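PspGI restriction endonuclease (Pyrococcus sp. GI-H, PDB 3BM3) probably acts as a type II site-specific DNA endonuclease of the PDDEXK clan and is seen here bound to substrate DNA. Local coordinates at residues E25-E30 and E61-I66; P18-I23 and G101-I106; R3-D8 and K68-Q73. The protein carries 2 engineered substitutions. All blocks are in the same frame, centred on the assembly; numbering follows the deposited sequence.

Interaction 1 (E25-E30 and E61-I66); sequences EEAITE and EKAFEI. With nucleotides of chain A.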
loop_
_atom_site.group_PDB
_atom_site.type_symbol
_atom_site.label_atom_id
_atom_site.label_comp_id
_atom_site.label_asym_id
_atom_site.label_seq_id
_atom_site.Cartn_x
_atom_site.Cartn_y
_atom_site.Cartn_z
ATOM N N GLU C 25 22.721 11.562 8.657
ATOM C CA GLU C 25 23.854 12.007 9.512
ATOM C C GLU C 25 24.331 13.383 9.088
ATOM O O GLU C 25 24.602 14.231 9.936
ATOM C CB GLU C 25 25.001 11.004 9.523
ATOM C CG GLU C 25 24.695 9.660 10.216
ATOM C CD GLU C 25 24.229 9.799 11.687
ATOM O OE1 GLU C 25 24.667 10.740 12.392
ATOM O OE2 GLU C 25 23.415 8.955 12.132
ATOM N N GLU C 26 24.410 13.618 7.781
ATOM C CA GLU C 26 24.789 14.923 7.265
ATOM C C GLU C 26 23.820 15.998 7.748
ATOM O O GLU C 26 24.237 17.081 8.199
ATOM C CB GLU C 26 24.817 14.900 5.754
ATOM C CG GLU C 26 25.304 16.162 5.148
ATOM C CD GLU C 26 25.693 15.979 3.693
ATOM O OE1 GLU C 26 25.579 14.828 3.152
ATOM O OE2 GLU C 26 26.113 17.008 3.115
ATOM N N ALA C 27 22.533 15.686 7.653
ATOM C CA ALA C 27 21.471 16.586 8.085
ATOM C C ALA C 27 21.572 16.842 9.584
ATOM O O ALA C 27 21.384 17.962 10.017
ATOM C CB ALA C 27 20.100 16.018 7.758
ATOM N N ILE C 28 21.792 15.778 10.355
ATOM C CA ILE C 28 21.944 15.903 11.814
ATOM C C ILE C 28 23.049 16.906 12.147
ATOM O O ILE C 28 22.885 17.778 13.028
ATOM C CB ILE C 28 22.224 14.548 12.457
ATOM C CG1 ILE C 28 20.928 13.733 12.522
ATOM C CG2 ILE C 28 22.875 14.725 13.839
ATOM C CD1 ILE C 28 21.103 12.280 12.840
ATOM N N THR C 29 24.174 16.778 11.452
ATOM C CA THR C 29 25.312 17.668 11.655
ATOM C C THR C 29 24.930 19.098 11.298
ATOM O O THR C 29 25.069 20.020 12.112
ATOM C CB THR C 29 26.505 17.209 10.821
ATOM O OG1 THR C 29 26.915 15.929 11.306
ATOM C CG2 THR C 29 27.667 18.183 10.945
ATOM N N GLU C 30 24.403 19.257 10.093
ATOM C CA GLU C 30 24.006 20.559 9.585
ATOM C C GLU C 30 23.021 21.301 10.470
ATOM O O GLU C 30 23.204 22.500 10.711
ATOM C CB GLU C 30 23.487 20.439 8.153
ATOM C CG GLU C 30 24.630 20.127 7.194
ATOM C CD GLU C 30 24.209 20.074 5.738
ATOM O OE1 GLU C 30 25.025 19.584 4.910
ATOM O OE2 GLU C 30 23.100 20.549 5.408
ATOM N N GLU C 61 13.029 17.092 6.498
ATOM C CA GLU C 61 13.046 18.100 5.439
ATOM C C GLU C 61 14.478 18.384 4.997
ATOM O O GLU C 61 14.766 18.439 3.797
ATOM C CB GLU C 61 12.347 19.380 5.909
ATOM C CG GLU C 61 10.870 19.202 6.042
ATOM C CD GLU C 61 10.164 20.315 6.767
ATOM O OE1 GLU C 61 10.803 21.076 7.545
ATOM O OE2 GLU C 61 8.936 20.423 6.548
ATOM N N LYS C 62 15.391 18.518 5.952
ATOM C CA LYS C 62 16.785 18.800 5.644
ATOM C C LYS C 62 17.430 17.652 4.897
ATOM O O LYS C 62 18.127 17.878 3.896
ATOM C CB LYS C 62 17.593 19.130 6.897
ATOM C CG LYS C 62 18.962 19.674 6.602
ATOM C CD LYS C 62 18.852 20.964 5.738
ATOM C CE LYS C 62 19.851 22.041 6.055
ATOM N NZ LYS C 62 19.393 23.326 5.426
ATOM N N ALA C 63 17.163 16.424 5.342
ATOM C CA ALA C 63 17.700 15.229 4.664
ATOM C C ALA C 63 17.165 15.198 3.254
ATOM O O ALA C 63 17.902 14.874 2.334
ATOM C CB ALA C 63 17.294 13.978 5.398
ATOM N N PHE C 64 15.898 15.551 3.081
ATOM C CA PHE C 64 15.292 15.581 1.711
ATOM C C PHE C 64 15.993 16.624 0.840
ATOM O O PHE C 64 16.349 16.379 -0.309
ATOM C CB PHE C 64 13.814 15.857 1.789
ATOM C CG PHE C 64 13.089 15.716 0.477
ATOM C CD1 PHE C 64 13.568 14.886 -0.522
ATOM C CD2 PHE C 64 11.871 16.343 0.281
ATOM C CE1 PHE C 64 12.912 14.740 -1.705
ATOM C CE2 PHE C 64 11.183 16.182 -0.923
ATOM C CZ PHE C 64 11.720 15.358 -1.918
ATOM N N GLU C 65 16.223 17.794 1.395
ATOM C CA GLU C 65 16.943 18.816 0.664
ATOM C C GLU C 65 18.346 18.352 0.237
ATOM O O GLU C 65 18.764 18.574 -0.910
ATOM C CB GLU C 65 17.007 20.105 1.490
ATOM C CG GLU C 65 18.054 21.066 1.084
ATOM C CD GLU C 65 18.458 21.947 2.260
ATOM O OE1 GLU C 65 17.557 22.303 3.058
ATOM O OE2 GLU C 65 19.678 22.232 2.382
ATOM N N ILE C 66 19.068 17.682 1.122
ATOM C CA ILE C 66 20.370 17.153 0.788
ATOM C C ILE C 66 20.247 16.104 -0.302
ATOM O O ILE C 66 20.985 16.140 -1.306
ATOM C CB ILE C 66 21.081 16.579 2.035
ATOM C CG1 ILE C 66 21.459 17.755 2.939
ATOM C CG2 ILE C 66 22.333 15.823 1.671
ATOM C CD1 ILE C 66 21.844 17.335 4.344
ATOM P P DA A 6 5.785 9.551 0.713
ATOM O OP1 DA A 6 5.269 9.504 2.110
ATOM O OP2 DA A 6 5.427 10.706 -0.155
ATOM O "O5'" DA A 6 7.366 9.419 0.819
ATOM C "C5'" DA A 6 8.184 9.680 -0.310
ATOM C "C4'" DA A 6 8.567 11.137 -0.315
ATOM O "O4'" DA A 6 9.537 11.421 0.721
ATOM C "C3'" DA A 6 9.190 11.616 -1.625
ATOM O "O3'" DA A 6 8.500 12.791 -2.032
ATOM C "C2'" DA A 6 10.628 11.931 -1.248
ATOM C "C1'" DA A 6 10.471 12.344 0.196
ATOM N N9 DA A 6 11.684 12.283 1.012
ATOM C C8 DA A 6 11.812 12.753 2.293
ATOM N N7 DA A 6 13.008 12.595 2.797
ATOM C C5 DA A 6 13.720 11.973 1.783
ATOM C C6 DA A 6 15.053 11.545 1.698
ATOM N N6 DA A 6 15.937 11.681 2.691
ATOM N N1 DA A 6 15.454 10.969 0.545
ATOM C C2 DA A 6 14.564 10.838 -0.449
ATOM N N3 DA A 6 13.284 11.202 -0.487
ATOM C C4 DA A 6 12.917 11.772 0.675
#

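Interaction 2 (P18-I23 and G101-I106); sequences PPTNEI and GKAFEI. With nucleotides of chain A.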
loop_
_atom_site.group_PDB
_atom_site.type_symbol
_atom_site.label_atom_id
_atom_site.label_comp_id
_atom_site.label_asym_id
_atom_site.label_seq_id
_atom_site.Cartn_x
_atom_site.Cartn_y
_atom_site.Cartn_z
ATOM N N PRO C 18 24.420 9.029 -2.116
ATOM C CA PRO C 18 24.750 8.490 -0.815
ATOM C C PRO C 18 23.539 7.908 -0.090
ATOM O O PRO C 18 22.418 8.388 -0.286
ATOM C CB PRO C 18 25.278 9.714 -0.079
ATOM C CG PRO C 18 25.939 10.500 -1.155
ATOM C CD PRO C 18 25.014 10.362 -2.316
ATOM N N PRO C 19 23.751 6.844 0.682
ATOM C CA PRO C 19 22.582 6.221 1.318
ATOM C C PRO C 19 21.908 7.118 2.341
ATOM O O PRO C 19 22.505 8.052 2.865
ATOM C CB PRO C 19 23.150 4.989 1.990
ATOM C CG PRO C 19 24.605 5.203 2.060
ATOM C CD PRO C 19 24.993 6.122 0.976
ATOM N N THR C 20 20.648 6.828 2.597
ATOM C CA THR C 20 19.839 7.656 3.468
ATOM C C THR C 20 20.493 7.846 4.838
ATOM O O THR C 20 20.472 8.944 5.367
ATOM C CB THR C 20 18.428 7.062 3.636
ATOM O OG1 THR C 20 17.830 6.962 2.360
ATOM C CG2 THR C 20 17.551 7.935 4.509
ATOM N N ASN C 21 21.064 6.793 5.394
ATOM C CA ASN C 21 21.706 6.909 6.711
ATOM C C ASN C 21 22.772 8.001 6.690
ATOM O O ASN C 21 22.849 8.835 7.604
ATOM C CB ASN C 21 22.250 5.552 7.187
ATOM C CG ASN C 21 23.413 5.020 6.347
ATOM O OD1 ASN C 21 23.458 5.148 5.125
ATOM N ND2 ASN C 21 24.362 4.400 7.020
ATOM N N GLU C 22 23.573 8.034 5.625
ATOM C CA GLU C 22 24.617 9.046 5.500
ATOM C C GLU C 22 24.043 10.443 5.358
ATOM O O GLU C 22 24.546 11.397 5.963
ATOM C CB GLU C 22 25.556 8.707 4.333
ATOM C CG GLU C 22 26.301 7.407 4.589
ATOM C CD GLU C 22 27.265 6.992 3.504
ATOM O OE1 GLU C 22 27.573 7.810 2.597
ATOM O OE2 GLU C 22 27.725 5.820 3.581
ATOM N N ILE C 23 22.970 10.556 4.583
ATOM C CA ILE C 23 22.325 11.826 4.375
ATOM C C ILE C 23 21.702 12.315 5.668
ATOM O O ILE C 23 21.791 13.490 5.982
ATOM C CB ILE C 23 21.281 11.739 3.255
ATOM C CG1 ILE C 23 21.994 11.431 1.915
ATOM C CG2 ILE C 23 20.490 13.014 3.173
ATOM C CD1 ILE C 23 21.056 11.308 0.720
ATOM N N GLY C 101 10.658 6.780 3.064
ATOM C CA GLY C 101 10.239 5.873 4.149
ATOM C C GLY C 101 11.392 5.559 5.061
ATOM O O GLY C 101 11.295 5.633 6.305
ATOM N N LYS C 102 12.518 5.223 4.473
ATOM C CA LYS C 102 13.676 4.858 5.283
ATOM C C LYS C 102 14.100 6.037 6.149
ATOM O O LYS C 102 14.469 5.867 7.314
ATOM C CB LYS C 102 14.816 4.364 4.400
ATOM C CG LYS C 102 16.087 3.989 5.178
ATOM C CD LYS C 102 15.926 2.736 6.009
ATOM C CE LYS C 102 17.277 2.041 6.288
ATOM N NZ LYS C 102 18.178 1.984 5.115
ATOM N N ALA C 103 14.090 7.234 5.584
ATOM C CA ALA C 103 14.521 8.423 6.319
ATOM C C ALA C 103 13.693 8.591 7.593
ATOM O O ALA C 103 14.238 8.823 8.690
ATOM C CB ALA C 103 14.424 9.663 5.438
ATOM N N PHE C 104 12.383 8.396 7.476
ATOM C CA PHE C 104 11.515 8.567 8.620
ATOM C C PHE C 104 11.816 7.517 9.705
ATOM O O PHE C 104 11.947 7.834 10.877
ATOM C CB PHE C 104 10.060 8.552 8.197
ATOM C CG PHE C 104 9.115 8.759 9.313
ATOM C CD1 PHE C 104 9.272 9.840 10.167
ATOM C CD2 PHE C 104 8.084 7.881 9.531
ATOM C CE1 PHE C 104 8.362 10.039 11.217
ATOM C CE2 PHE C 104 7.179 8.092 10.588
ATOM C CZ PHE C 104 7.349 9.173 11.424
ATOM N N GLU C 105 12.078 6.293 9.267
ATOM C CA GLU C 105 12.387 5.212 10.165
ATOM C C GLU C 105 13.708 5.479 10.856
ATOM O O GLU C 105 13.837 5.298 12.063
ATOM C CB GLU C 105 12.369 3.889 9.408
ATOM C CG GLU C 105 10.921 3.634 8.932
ATOM C CD GLU C 105 10.637 2.365 8.131
ATOM O OE1 GLU C 105 11.171 1.287 8.481
ATOM O OE2 GLU C 105 9.775 2.451 7.207
ATOM N N ILE C 106 14.692 5.986 10.114
ATOM C CA ILE C 106 15.961 6.343 10.756
ATOM C C ILE C 106 15.823 7.445 11.801
ATOM O O ILE C 106 16.352 7.346 12.907
ATOM C CB ILE C 106 17.015 6.737 9.734
ATOM C CG1 ILE C 106 17.347 5.509 8.876
ATOM C CG2 ILE C 106 18.239 7.310 10.454
ATOM C CD1 ILE C 106 18.155 5.793 7.617
ATOM P P DC A 5 6.512 4.454 4.021
ATOM O OP1 DC A 5 6.779 5.548 4.970
ATOM O OP2 DC A 5 5.431 3.471 4.295
ATOM O "O5'" DC A 5 6.230 5.111 2.600
ATOM C "C5'" DC A 5 7.171 6.015 2.044
ATOM C "C4'" DC A 5 6.734 6.404 0.654
ATOM O "O4'" DC A 5 6.710 5.204 -0.140
ATOM C "C3'" DC A 5 5.324 6.992 0.604
ATOM O "O3'" DC A 5 5.348 8.237 -0.078
ATOM C "C2'" DC A 5 4.503 5.976 -0.168
ATOM C "C1'" DC A 5 5.538 5.176 -0.930
ATOM N N1 DC A 5 5.147 3.775 -1.104
ATOM C C2 DC A 5 5.233 3.204 -2.370
ATOM O O2 DC A 5 5.725 3.872 -3.293
ATOM N N3 DC A 5 4.792 1.938 -2.556
ATOM C C4 DC A 5 4.303 1.244 -1.521
ATOM N N4 DC A 5 3.846 0.012 -1.751
ATOM C C5 DC A 5 4.255 1.789 -0.208
ATOM C C6 DC A 5 4.681 3.044 -0.045
ATOM P P DC A 4 6.784 -1.180 5.035
ATOM O OP1 DC A 4 6.892 -0.835 6.475
ATOM O OP2 DC A 4 5.481 -1.630 4.480
ATOM O "O5'" DC A 4 7.280 0.094 4.221
ATOM C "C5'" DC A 4 8.515 0.715 4.556
ATOM C "C4'" DC A 4 8.978 1.583 3.413
ATOM O "O4'" DC A 4 9.272 0.785 2.259
ATOM C "C3'" DC A 4 7.919 2.548 2.920
ATOM O "O3'" DC A 4 7.884 3.668 3.790
ATOM C "C2'" DC A 4 8.441 2.905 1.540
ATOM C "C1'" DC A 4 9.113 1.605 1.093
ATOM N N1 DC A 4 8.359 0.822 0.108
ATOM C C2 DC A 4 8.723 0.906 -1.236
ATOM O O2 DC A 4 9.629 1.690 -1.559
ATOM N N3 DC A 4 8.078 0.137 -2.141
ATOM C C4 DC A 4 7.096 -0.678 -1.747
ATOM N N4 DC A 4 6.504 -1.442 -2.665
ATOM C C5 DC A 4 6.683 -0.753 -0.386
ATOM C C6 DC A 4 7.334 0.008 0.497
HETATM O O HOH W 1 20.491 4.171 4.550
#

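Interaction 3 (R3-D8 and K68-Q73); sequences RNLVID and KEYEKQ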
loop_
_atom_site.group_PDB
_atom_site.type_symbol
_atom_site.label_atom_id
_atom_site.label_comp_id
_atom_site.label_asym_id
_atom_site.label_seq_id
_atom_site.Cartn_x
_atom_site.Cartn_y
_atom_site.Cartn_z
ATOM N N ARG C 3 28.520 17.664 -0.564
ATOM C CA ARG C 3 29.751 17.393 -1.317
ATOM C C ARG C 3 29.505 17.198 -2.814
ATOM O O ARG C 3 28.412 16.874 -3.240
ATOM C CB ARG C 3 30.498 16.192 -0.746
ATOM C CG ARG C 3 29.868 14.845 -0.989
ATOM C CD ARG C 3 30.746 13.771 -0.366
ATOM N NE ARG C 3 30.365 12.422 -0.770
ATOM C CZ ARG C 3 29.557 11.627 -0.077
ATOM N NH1 ARG C 3 29.034 12.029 1.072
ATOM N NH2 ARG C 3 29.280 10.410 -0.529
ATOM N N ASN C 4 30.544 17.427 -3.609
ATOM C CA ASN C 4 30.507 17.111 -5.020
ATOM C C ASN C 4 30.731 15.625 -5.201
ATOM O O ASN C 4 31.807 15.114 -4.923
ATOM C CB ASN C 4 31.572 17.897 -5.781
ATOM C CG ASN C 4 31.313 19.388 -5.770
ATOM O OD1 ASN C 4 32.254 20.183 -5.720
ATOM N ND2 ASN C 4 30.035 19.782 -5.832
ATOM N N LEU C 5 29.701 14.921 -5.656
ATOM C CA LEU C 5 29.795 13.480 -5.828
ATOM C C LEU C 5 30.682 13.120 -6.991
ATOM O O LEU C 5 30.712 13.821 -7.990
ATOM C CB LEU C 5 28.420 12.858 -6.088
ATOM C CG LEU C 5 27.399 13.044 -4.971
ATOM C CD1 LEU C 5 25.983 12.631 -5.464
ATOM C CD2 LEU C 5 27.853 12.280 -3.735
ATOM N N VAL C 6 31.371 11.997 -6.855
ATOM C CA VAL C 6 32.002 11.339 -7.970
ATOM C C VAL C 6 30.947 10.390 -8.478
ATOM O O VAL C 6 30.444 9.514 -7.753
ATOM C CB VAL C 6 33.280 10.606 -7.561
ATOM C CG1 VAL C 6 33.905 9.908 -8.747
ATOM C CG2 VAL C 6 34.253 11.593 -6.903
ATOM N N ILE C 7 30.544 10.628 -9.701
ATOM C CA ILE C 7 29.411 9.934 -10.253
ATOM C C ILE C 7 29.916 8.968 -11.292
ATOM O O ILE C 7 30.559 9.372 -12.262
ATOM C CB ILE C 7 28.393 10.916 -10.847
ATOM C CG1 ILE C 7 27.805 11.753 -9.700
ATOM C CG2 ILE C 7 27.299 10.139 -11.579
ATOM C CD1 ILE C 7 27.194 13.040 -10.102
ATOM N N ASP C 8 29.637 7.691 -11.078
ATOM C CA ASP C 8 29.998 6.659 -12.020
ATOM C C ASP C 8 28.771 6.328 -12.828
ATOM O O ASP C 8 27.881 5.664 -12.358
ATOM C CB ASP C 8 30.493 5.423 -11.252
ATOM C CG ASP C 8 30.803 4.249 -12.165
ATOM O OD1 ASP C 8 30.529 4.338 -13.380
ATOM O OD2 ASP C 8 31.313 3.248 -11.648
ATOM N N LYS C 68 17.994 15.888 -2.498
ATOM C CA LYS C 68 17.681 16.500 -3.803
ATOM C C LYS C 68 18.888 17.138 -4.453
ATOM O O LYS C 68 19.003 17.152 -5.673
ATOM C CB LYS C 68 16.559 17.500 -3.674
ATOM C CG LYS C 68 15.240 16.815 -3.430
ATOM C CD LYS C 68 14.068 17.757 -3.549
ATOM C CE LYS C 68 14.019 18.738 -2.408
ATOM N NZ LYS C 68 12.718 19.463 -2.377
ATOM N N GLU C 69 19.783 17.689 -3.644
ATOM C CA GLU C 69 21.019 18.236 -4.168
ATOM C C GLU C 69 21.847 17.147 -4.803
ATOM O O GLU C 69 22.416 17.334 -5.873
ATOM C CB GLU C 69 21.833 18.907 -3.063
ATOM C CG GLU C 69 21.176 20.158 -2.483
ATOM C CD GLU C 69 21.989 20.763 -1.334
ATOM O OE1 GLU C 69 23.156 21.133 -1.574
ATOM O OE2 GLU C 69 21.459 20.890 -0.192
ATOM N N TYR C 70 21.928 16.007 -4.143
ATOM C CA TYR C 70 22.638 14.865 -4.717
ATOM C C TYR C 70 21.933 14.348 -5.960
ATOM O O TYR C 70 22.566 14.049 -6.960
ATOM C CB TYR C 70 22.770 13.749 -3.710
ATOM C CG TYR C 70 23.756 14.020 -2.599
ATOM C CD1 TYR C 70 24.912 14.769 -2.812
ATOM C CD2 TYR C 70 23.550 13.510 -1.320
ATOM C CE1 TYR C 70 25.808 15.004 -1.785
ATOM C CE2 TYR C 70 24.439 13.745 -0.302
ATOM C CZ TYR C 70 25.576 14.468 -0.541
ATOM O OH TYR C 70 26.500 14.717 0.453
ATOM N N GLU C 71 20.615 14.273 -5.892
ATOM C CA GLU C 71 19.821 13.808 -7.036
ATOM C C GLU C 71 20.108 14.693 -8.243
ATOM O O GLU C 71 20.227 14.214 -9.357
ATOM C CB GLU C 71 18.350 13.909 -6.696
ATOM C CG GLU C 71 17.437 13.294 -7.722
ATOM C CD GLU C 71 15.991 13.504 -7.394
ATOM O OE1 GLU C 71 15.516 14.642 -7.556
ATOM O OE2 GLU C 71 15.334 12.543 -6.969
ATOM N N LYS C 72 20.213 16.003 -8.012
ATOM C CA LYS C 72 20.457 16.972 -9.086
ATOM C C LYS C 72 21.824 16.731 -9.690
ATOM O O LYS C 72 21.996 16.722 -10.911
ATOM C CB LYS C 72 20.376 18.383 -8.532
ATOM C CG LYS C 72 20.613 19.457 -9.552
ATOM C CD LYS C 72 20.330 20.817 -8.940
ATOM C CE LYS C 72 20.673 21.919 -9.903
ATOM N NZ LYS C 72 19.911 21.755 -11.170
ATOM N N GLN C 73 22.821 16.493 -8.847
ATOM C CA GLN C 73 24.140 16.165 -9.369
ATOM C C GLN C 73 24.119 14.934 -10.253
ATOM O O GLN C 73 24.717 14.897 -11.331
ATOM C CB GLN C 73 25.116 15.916 -8.232
ATOM C CG GLN C 73 25.461 17.162 -7.457
ATOM C CD GLN C 73 26.498 16.892 -6.420
ATOM O OE1 GLN C 73 27.437 16.123 -6.656
ATOM N NE2 GLN C 73 26.325 17.480 -5.259
#

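Interaction 1 (E25-E30 and E61-I66)
The phenyl ring of Phe64 lies against the adenine of DA6 of chain A. N9 of the nucleotide sits 3.6 Å above one ring face, offset toward the rim. Phe64 CD1 reaches C4 of the base at 3.4 Å, while CE1 and CZ meet the C2' of the sugar. CG is anti to the backbone N (chi1 -172°), which places the ring against the base. An alanine at Phe64 would probably loosen the hold on this adenine, because the whole aromatic surface over the base and sugar would go. Behind this site two helices cross, their segment axes 8.6 Å apart at 118°. Ala27 and Ala63 mark the crossing, with Ala27 CB 3.8 Å from Ala63 N. Ile66 CD1 meets Glu30 OE2 tip to tip at 3.6 Å, and Ile66 crosses Glu26 obliquely, its CD1 3.7 Å from Glu26 CG. The carboxylate of Glu26 bonds through OE1 to Tyr70. Lys62 bends at chi2 and chi3. Its NZ makes a salt bridge to the syn lone pair of Glu65 OE1 at 3.2 Å, leaving CE beside Glu30 OE2. A close alanine-to-alanine helix crossing backs an aromatic base-binding site, consistent with a pocket for a flipped base, probably this adenine.

Interaction 2 (P18-I23 and G101-I106)
The methyl group of Thr20 makes the tightest contact. CG2 packs on Ala103 CA at 3.6 Å and on its CB at 3.7 Å. CG2 stands anti to the backbone N (chi1 -59°, measured to OG1), which points the methyl at the other helix. Ile106 sends CD1 to the same place, 3.8 Å from Thr20 CG2, and it also touches the backbone N and CB of Asn21. Lys102 CG lies alongside Thr20 CB. Its chain then bends at chi2 and chi4, and NZ gives a hydrogen bond to a water at 3.2 Å. The same water accepts from Asn21 N at 2.8 Å. Pro19 is the N-cap, so Asn21 N belongs to the first turn of helix 20-31, and the water serves this backbone N-H. The contact is therefore a helix N terminus docked on the flank of helix 85-115. Further out, that helix meets the DNA backbone. Gly101, with no side chain, brings its CA 3.2 Å from O3' of DC4 of chain A. Glu105 OE2 comes within 3.4 Å of C5' of DC4, while its OE1 bonds to His121. Arg99, on the same helix, hydrogen-bonds through NH1 to Pro18 O.

Interaction 3 (R3-D8 and K68-Q73)
The N-terminal chain runs without regular structure along helix 52-80, with one glutamine amide making both hydrogen bonds across the contact. Gln73 uses both ends of its amide on the backbone on either side of Asn4. NE2 donates to Arg3 O at 3.0 Å, nearly straight at 172°. OE1 accepts from Leu5 N at 2.8 Å, with the donor in the plane of the Gln73 carbonyl. Arg3 O lies in the amide plane of Gln73, but NE2 stands 26° above the carbonyl plane of Arg3. Together the two bonds fix the rotation of the amide. The Gln73 chain is extended beyond CG, which carries the group out to the backbone. Arg3 O also meets the edge of the Tyr70 ring, in its plane, 3.5 Å from CE1. Leu5 crosses this ring at about a right angle, with its CD1 3.6 Å from Tyr70 CD1. Tyr70 OH touches Arg3 CG, but its polar partner is Glu26. Two residues on from Leu5, Ile7 CD1 packs on the carbonyl of Gln73, 3.3 Å from its O. The paired bonds follow the pattern that one residue's own N-H and C=O make with a neighbouring strand in a parallel sheet, here from a side chain.

Overall arrangement
From the N terminus, residues 3-8 come first, and interaction 3 joins them to helix 52-80, closing a loop of 59 residues. Residues 18-23 follow and reach helix 85-115 in interaction 2, which closes a loop of 77. Residues 25-30, on the same helix 20-31, then pair with 61-66 in interaction 1 across a loop of 30. Interaction 1 is nested within the loops closed by each of the others, while interactions 2 and 3 cross. Interactions 1 and 3 touch through the Tyr70 hydroxyl. Pro18 packs on Arg3, Leu5 and Tyr70, and Ile23 lies against Ala63 and Ile66. Helix 20-31 thus sits against two long, successive helices, both of which touch the DNA, and the N-terminal chain lies along the first.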